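Local coordinates for protein O-methyltransferase (Burkholderia thailandensis, PDB 3MCZ) that probably transfers a methyl group from S-adenosyl-L-methionine to a hydroxyl of an as yet unspecified substrate, working as a dimer, at residues D250-D256 with G281-L286; T287-D292 with L316-I322; G330-G334 with I345-S349. One frame throughout, in Å; residues are numbered along the deposited sequence.

Interaction 1: D250-D256 with G281-L286; sequences DVVMLND and GALLIL
V251 and L284 meet on one face of a parallel strand pair, V251 CG1 lying 3.9 Å from L284 CD1 with the two side chains set at a slant. V251 CG1 stands anti to the backbone N (chi1 -176°), which turns it along its own strand to meet L284 CD1, the methyl that reaches across. A282, M253, N255 and L286 share this face; the M253 chain, a selenomethionine, leads off toward L194 of helix 192-200, while the amide of N255 swings back so that ND2 rests 3.6 Å from L286 CB. The opposite face carries V252, L283, L254 and I285. There L283 CD1 approaches V252 CG1 to 3.9 Å, and L254 and I285 run side by side in the same direction, L254 CB 4.1 Å from I285 CG1. These are neighbouring central strands of the Rossmann-like methyltransferase sheet, joined by the crossover through helix 263-275. Backbone bonds alternate between the strands: L254 N to L284 O is short and nearly straight (2.8 Å, 171°), whereas L286 N to L254 O stretches to 3.3 Å where strand 251-255 ends. A water donates to L254 O and L286 O there, D256 N donates to L286 O, and D256 OD1 hydrogen-bonds to the Y341 hydroxyl.

Interaction 2: T287-D292 with L316-I322; sequences TMTMND and LHPTPWI
T319 OG1 lies anti to its own carbonyl carbon (chi1 -51°), which points the hydroxyl at the 287-292 segment, and M290, in one of its two modelled conformers, extends CG anti to its backbone N (chi1 163°) before bending at SE over the L316-P318 backbone. The contact joins the end of a central strand of the Rossmann-like sheet to the first turn of helix 319-328, where P318 is the N-cap residue. A reciprocal pair of bonds links M290 and T319: M290 N donates to T319 OG1 at 3.0 Å, and T319 N donates to M290 O at 2.9 Å, in the carbonyl plane. The hydroxyl is thus gripped from the other chain segment, and the helix's first turn is fixed by a backbone carbonyl from outside the helix. Farther back along the strand, T287 and I322 reach tip to tip, I322 CD1 coming to 3.6 Å from T287 OG1, while L316 crosses M288 at about a right angle with CD2 3.8 Å from M288 CB. CB of the selenomethionine M290 packs on L316 CD2 at 3.9 Å, and in that same conformer its SE passes beside the P318 ring. At the outer edge D292 slides past P320 in the reverse direction, its carboxylate against the CB and CG of that ring. F303 of helix 298-310 packs on M288 and L316, and I270 of helix 263-275 on I322. Four buried polar groups converge on one water: it accepts from the T287 and T319 hydroxyls and donates to the carbonyls of M288 and H317, with T319 OG1 at 2.6 Å from the water oxygen.

Interaction 3: G330-G334 with I345-S349; sequences GLAVG and IGQRS
A332 and Q347 form a hydrogen-bonded antiparallel pair, V333 and G346 a non-hydrogen-bonded one and G334 and I345 a second hydrogen-bonded one, with the strand segments running at 150° to each other. Both hydrogen-bonded pairs carry two bonds, the shortest being Q347 N to A332 O at 2.7 Å; I345 N instead approaches G334 O from above the carbonyl plane. The CA-H groups of G346 and V333 add contacts to A332 O and I345 O. L331 carries the main side-chain packing. Its CG is anti to the carbonyl carbon (chi1 -56°), and the two methyls divide the work: CD1 settles against the backbone of G346, 3.7 Å from its O, and CD2 lies 3.6 Å from R348 CB. The R348 chain bends at chi3 (-75°), folding its guanidinium back so that L331 CD2 sits 3.8 Å above the plane, over its centre. That plane is fixed from outside, NE bonding to V277 O and NH2 to A274 O. On the sheet face shared by A332 and I345, Q347 lays its chain along A332 O, with a weak bond from NE2 to I345 O in its own strand. Beyond the strand ends, a water donates to G330 O and accepts from S349 N. G330 ends helix 319-328 in a Schellman motif, and the chain enters the hairpin of strands 332-338 and 341-347 that forms one edge of the methyltransferase sheet, strand 332-338 being outermost in this chain. L331 and V333 lean on V326 of that helix, and strand 341-347 pairs on its other side with strand 281-288, where L331 touches L283.

From the N-terminal end, interaction 1 closes first, completing the 24-residue crossover that contains helix 263-275. Strand 281-288 then runs straight into interaction 2, which closes a second loop around helix 298-310 and fixes the start of helix 319-328. That helix leads to interaction 3, where the C-terminal hairpin closes. The three loops follow in series; none nests in or crosses another. Interactions 1 and 3 join directly, through L283 O to G346 N at 2.7 Å, placing four adjacent strands in one sheet. Interactions 1 and 2 touch where I285 CD1 packs on I322 CG2. Interactions 2 and 3 do not touch, but helix 319-328 connects them.

Interaction 1: D250-D256 with G281-L286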
# COMPACT_ATOMS: atom_id res chain seq x y z
N ASP A 250 18.28 -2.59 -40.15
CA ASP A 250 17.26 -1.68 -40.66
C ASP A 250 16.44 -1.02 -39.55
O ASP A 250 16.02 0.13 -39.68
CB ASP A 250 16.34 -2.44 -41.60
CG ASP A 250 17.08 -2.96 -42.83
OD1 ASP A 250 17.87 -2.17 -43.38
OD2 ASP A 250 16.91 -4.16 -43.20
N VAL A 251 16.18 -1.78 -38.50
CA VAL A 251 15.47 -1.33 -37.32
C VAL A 251 16.22 -1.71 -36.05
O VAL A 251 16.63 -2.87 -35.85
CB VAL A 251 14.00 -1.81 -37.25
CG1 VAL A 251 13.30 -1.20 -36.00
CG2 VAL A 251 13.23 -1.44 -38.49
N VAL A 252 16.45 -0.72 -35.18
CA VAL A 252 17.15 -0.93 -33.92
C VAL A 252 16.17 -0.52 -32.84
O VAL A 252 15.54 0.53 -32.93
CB VAL A 252 18.45 -0.09 -33.86
CG1 VAL A 252 19.15 -0.21 -32.49
CG2 VAL A 252 19.39 -0.46 -35.04
N MSE A 253 16.02 -1.33 -31.79
CA MSE A 253 15.03 -1.01 -30.77
C MSE A 253 15.68 -0.86 -29.39
O MSE A 253 16.53 -1.66 -29.04
CB MSE A 253 13.96 -2.10 -30.70
CG MSE A 253 13.33 -2.43 -32.00
SE MSE A 253 11.76 -3.53 -31.86
CE MSE A 253 12.57 -5.15 -31.39
N LEU A 254 15.23 0.15 -28.67
CA LEU A 254 15.54 0.41 -27.26
C LEU A 254 14.20 0.52 -26.53
O LEU A 254 13.69 1.61 -26.35
CB LEU A 254 16.24 1.74 -27.12
CG LEU A 254 17.75 1.83 -27.22
CD1 LEU A 254 18.14 3.31 -27.24
CD2 LEU A 254 18.48 1.06 -26.05
N ASN A 255 13.63 -0.60 -26.12
CA ASN A 255 12.25 -0.57 -25.64
C ASN A 255 12.22 -0.59 -24.12
O ASN A 255 12.69 -1.56 -23.53
CB ASN A 255 11.47 -1.75 -26.20
CG ASN A 255 11.24 -1.64 -27.70
OD1 ASN A 255 11.30 -2.64 -28.42
ND2 ASN A 255 11.01 -0.41 -28.17
N ASP A 256 11.72 0.49 -23.51
CA ASP A 256 11.37 0.51 -22.08
C ASP A 256 12.59 0.11 -21.25
O ASP A 256 12.46 -0.73 -20.35
CB ASP A 256 10.19 -0.45 -21.86
CG ASP A 256 9.41 -0.22 -20.56
OD1 ASP A 256 9.45 0.89 -19.97
OD2 ASP A 256 8.71 -1.19 -20.15
N GLY A 281 16.60 3.43 -42.42
CA GLY A 281 16.14 2.62 -41.29
C GLY A 281 15.61 3.48 -40.16
O GLY A 281 15.48 4.70 -40.27
N ALA A 282 15.31 2.83 -39.04
CA ALA A 282 14.68 3.52 -37.91
C ALA A 282 15.23 3.02 -36.59
O ALA A 282 15.52 1.83 -36.42
CB ALA A 282 13.14 3.33 -37.93
N LEU A 283 15.32 3.95 -35.66
CA LEU A 283 15.57 3.67 -34.26
C LEU A 283 14.24 3.85 -33.50
O LEU A 283 13.57 4.91 -33.63
CB LEU A 283 16.60 4.68 -33.71
CG LEU A 283 16.86 4.60 -32.19
CD1 LEU A 283 17.34 3.19 -31.76
CD2 LEU A 283 17.84 5.67 -31.70
N LEU A 284 13.84 2.82 -32.74
CA LEU A 284 12.60 2.88 -31.97
C LEU A 284 12.96 2.96 -30.51
O LEU A 284 13.75 2.15 -30.02
CB LEU A 284 11.73 1.65 -32.19
CG LEU A 284 11.36 1.31 -33.63
CD1 LEU A 284 10.42 0.09 -33.68
CD2 LEU A 284 10.76 2.51 -34.40
N ILE A 285 12.39 3.94 -29.82
CA ILE A 285 12.54 4.03 -28.37
C ILE A 285 11.17 4.14 -27.73
O ILE A 285 10.44 5.08 -27.96
CB ILE A 285 13.37 5.23 -27.94
CG1 ILE A 285 14.76 5.23 -28.62
CG2 ILE A 285 13.47 5.26 -26.37
CD1 ILE A 285 15.61 6.51 -28.38
N LEU A 286 10.83 3.15 -26.91
CA LEU A 286 9.60 3.16 -26.16
C LEU A 286 9.95 3.62 -24.75
O LEU A 286 10.84 3.06 -24.10
CB LEU A 286 9.05 1.75 -26.12
CG LEU A 286 7.70 1.59 -25.48
CD1 LEU A 286 6.62 2.36 -26.26
CD2 LEU A 286 7.39 0.07 -25.45
O HOH W 1 13.64 3.01 -23.54

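Interaction 2: T287-D292 with L316-I322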
# COMPACT_ATOMS: atom_id res chain seq x y z
N THR A 287 9.25 4.63 -24.27
CA THR A 287 9.56 5.23 -23.00
C THR A 287 8.29 5.78 -22.35
O THR A 287 7.38 6.28 -23.04
CB THR A 287 10.66 6.29 -23.18
OG1 THR A 287 11.07 6.75 -21.89
CG2 THR A 287 10.18 7.51 -24.02
N MSE A 288 8.19 5.68 -21.03
CA MSE A 288 7.03 6.25 -20.36
C MSE A 288 7.02 7.76 -20.58
O MSE A 288 8.02 8.45 -20.37
CB MSE A 288 7.00 5.99 -18.86
CG MSE A 288 5.71 6.57 -18.23
SE MSE A 288 5.44 5.87 -16.44
CE MSE A 288 5.31 4.07 -17.15
N THR A 289 5.87 8.30 -20.92
CA THR A 289 5.78 9.73 -21.27
C THR A 289 6.05 10.60 -20.04
O THR A 289 5.44 10.40 -18.97
CB THR A 289 4.40 10.05 -21.80
OG1 THR A 289 4.13 9.21 -22.92
CG2 THR A 289 4.26 11.52 -22.21
N MSE A 290 6.97 11.54 -20.18
CA MSE A 290 7.31 12.46 -19.09
C MSE A 290 7.64 13.81 -19.70
O MSE A 290 8.53 13.91 -20.56
CB MSE A 290 8.53 11.92 -18.34
CG MSE A 290 9.21 12.95 -17.46
SE MSE A 290 10.85 12.33 -16.65
CE MSE A 290 9.86 11.91 -14.96
N ASN A 291 6.97 14.85 -19.23
CA ASN A 291 7.24 16.19 -19.70
C ASN A 291 8.55 16.73 -19.10
O ASN A 291 9.08 16.17 -18.12
CB ASN A 291 6.06 17.11 -19.37
CG ASN A 291 4.79 16.68 -20.06
OD1 ASN A 291 4.82 15.88 -20.97
ND2 ASN A 291 3.67 17.20 -19.62
N ASP A 292 9.05 17.82 -19.67
CA ASP A 292 10.27 18.49 -19.13
C ASP A 292 10.17 18.96 -17.66
O ASP A 292 11.17 19.07 -16.97
CB ASP A 292 10.68 19.66 -20.03
CG ASP A 292 11.43 19.19 -21.28
OD1 ASP A 292 12.17 18.15 -21.22
OD2 ASP A 292 11.31 19.88 -22.31
N LEU A 316 13.58 8.12 -14.77
CA LEU A 316 12.85 8.30 -16.02
C LEU A 316 13.32 9.63 -16.59
O LEU A 316 13.22 10.61 -15.92
CB LEU A 316 11.33 8.30 -15.83
CG LEU A 316 10.48 8.37 -17.11
CD1 LEU A 316 10.82 7.26 -18.12
CD2 LEU A 316 8.96 8.39 -16.74
N HIS A 317 13.84 9.64 -17.81
CA HIS A 317 14.26 10.85 -18.48
C HIS A 317 13.11 11.47 -19.28
O HIS A 317 12.29 10.74 -19.86
CB HIS A 317 15.45 10.53 -19.39
CG HIS A 317 16.57 9.87 -18.65
ND1 HIS A 317 17.27 10.52 -17.65
CD2 HIS A 317 17.07 8.62 -18.72
CE1 HIS A 317 18.17 9.69 -17.14
NE2 HIS A 317 18.08 8.54 -17.78
N PRO A 318 13.04 12.80 -19.29
CA PRO A 318 11.96 13.42 -20.05
C PRO A 318 11.95 13.05 -21.52
O PRO A 318 12.99 12.99 -22.16
CB PRO A 318 12.19 14.92 -19.86
CG PRO A 318 13.01 15.03 -18.56
CD PRO A 318 13.83 13.79 -18.51
N THR A 319 10.74 12.86 -22.04
CA THR A 319 10.56 12.43 -23.41
C THR A 319 11.07 13.44 -24.42
O THR A 319 11.69 13.03 -25.38
CB THR A 319 9.07 12.03 -23.64
OG1 THR A 319 8.70 11.09 -22.60
CG2 THR A 319 8.89 11.40 -25.01
N PRO A 320 10.81 14.75 -24.22
CA PRO A 320 11.41 15.72 -25.13
C PRO A 320 12.94 15.72 -25.10
O PRO A 320 13.57 16.03 -26.11
CB PRO A 320 10.87 17.07 -24.63
CG PRO A 320 9.59 16.72 -23.91
CD PRO A 320 9.92 15.39 -23.25
N TRP A 321 13.53 15.38 -23.95
CA TRP A 321 14.99 15.33 -23.85
C TRP A 321 15.51 14.13 -24.67
O TRP A 321 16.47 14.26 -25.44
CB TRP A 321 15.45 15.22 -22.39
CG TRP A 321 16.91 15.12 -22.26
CD1 TRP A 321 17.81 16.13 -22.23
CD2 TRP A 321 17.66 13.91 -22.14
NE1 TRP A 321 19.09 15.63 -22.11
CE2 TRP A 321 19.01 14.26 -22.09
CE3 TRP A 321 17.31 12.57 -22.12
CZ2 TRP A 321 20.03 13.31 -21.96
CZ3 TRP A 321 18.32 11.62 -21.98
CH2 TRP A 321 19.66 12.01 -21.89
N ILE A 322 14.87 12.98 -24.50
CA ILE A 322 15.21 11.81 -25.32
C ILE A 322 15.09 12.14 -26.82
O ILE A 322 15.99 11.84 -27.61
CB ILE A 322 14.35 10.56 -24.97
CG1 ILE A 322 14.59 10.16 -23.51
CG2 ILE A 322 14.69 9.42 -25.93
CD1 ILE A 322 13.57 9.09 -22.89
O HOH W 2 10.32 9.55 -21.33

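Interaction 3: G330-G334 with I345-S349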
# COMPACT_ATOMS: atom_id res chain seq x y z
N GLY A 330 21.37 12.89 -35.57
CA GLY A 330 21.13 13.04 -36.99
C GLY A 330 19.92 12.29 -37.53
O GLY A 330 19.85 12.07 -38.73
N LEU A 331 18.99 11.87 -36.68
CA LEU A 331 17.80 11.15 -37.14
C LEU A 331 16.58 12.07 -37.07
O LEU A 331 16.53 12.95 -36.22
CB LEU A 331 17.55 9.89 -36.32
CG LEU A 331 18.67 8.85 -36.21
CD1 LEU A 331 18.21 7.65 -35.36
CD2 LEU A 331 19.13 8.40 -37.57
N ALA A 332 15.64 11.90 -37.98
CA ALA A 332 14.40 12.69 -37.98
C ALA A 332 13.45 11.97 -37.04
O ALA A 332 13.31 10.74 -37.17
CB ALA A 332 13.79 12.75 -39.39
N VAL A 333 12.81 12.67 -36.11
CA VAL A 333 12.04 12.00 -35.06
C VAL A 333 10.56 12.09 -35.33
O VAL A 333 10.04 13.17 -35.58
CB VAL A 333 12.34 12.61 -33.68
CG1 VAL A 333 11.43 11.98 -32.57
CG2 VAL A 333 13.79 12.41 -33.40
N GLY A 334 9.89 10.94 -35.35
CA GLY A 334 8.44 10.84 -35.29
C GLY A 334 8.03 10.26 -33.94
O GLY A 334 8.86 9.81 -33.19
N ILE A 345 10.36 7.39 -32.94
CA ILE A 345 10.85 6.72 -34.12
C ILE A 345 11.86 7.67 -34.76
O ILE A 345 11.49 8.69 -35.35
CB ILE A 345 9.67 6.34 -35.08
CG1 ILE A 345 8.59 5.49 -34.36
CG2 ILE A 345 10.16 5.58 -36.35
CD1 ILE A 345 7.27 6.26 -34.06
N GLY A 346 13.12 7.32 -34.68
CA GLY A 346 14.15 8.08 -35.34
C GLY A 346 14.50 7.53 -36.69
O GLY A 346 15.03 6.43 -36.80
N GLN A 347 14.29 8.31 -37.74
CA GLN A 347 14.45 7.78 -39.08
C GLN A 347 15.72 8.33 -39.73
O GLN A 347 15.95 9.54 -39.70
CB GLN A 347 13.18 8.15 -39.87
CG GLN A 347 11.86 7.79 -39.05
CD GLN A 347 10.62 8.65 -39.38
OE1 GLN A 347 10.13 8.63 -40.51
NE2 GLN A 347 10.08 9.33 -38.37
N ARG A 348 16.57 7.44 -40.25
CA ARG A 348 17.78 7.84 -40.96
C ARG A 348 17.44 8.02 -42.43
O ARG A 348 16.81 7.16 -43.04
CB ARG A 348 18.91 6.80 -40.79
CG ARG A 348 20.27 7.31 -41.25
CD ARG A 348 21.40 6.31 -41.07
NE ARG A 348 21.87 6.15 -39.68
CZ ARG A 348 22.47 7.10 -38.98
NH1 ARG A 348 22.67 8.32 -39.50
NH2 ARG A 348 22.85 6.85 -37.74
N SER A 349 17.82 9.16 -42.98
CA SER A 349 17.61 9.41 -44.39
C SER A 349 18.41 8.39 -45.25
O SER A 349 19.50 7.93 -44.87
CB SER A 349 18.00 10.86 -44.72
OG SER A 349 18.11 11.04 -46.13
O HOH W 3 19.25 11.04 -41.25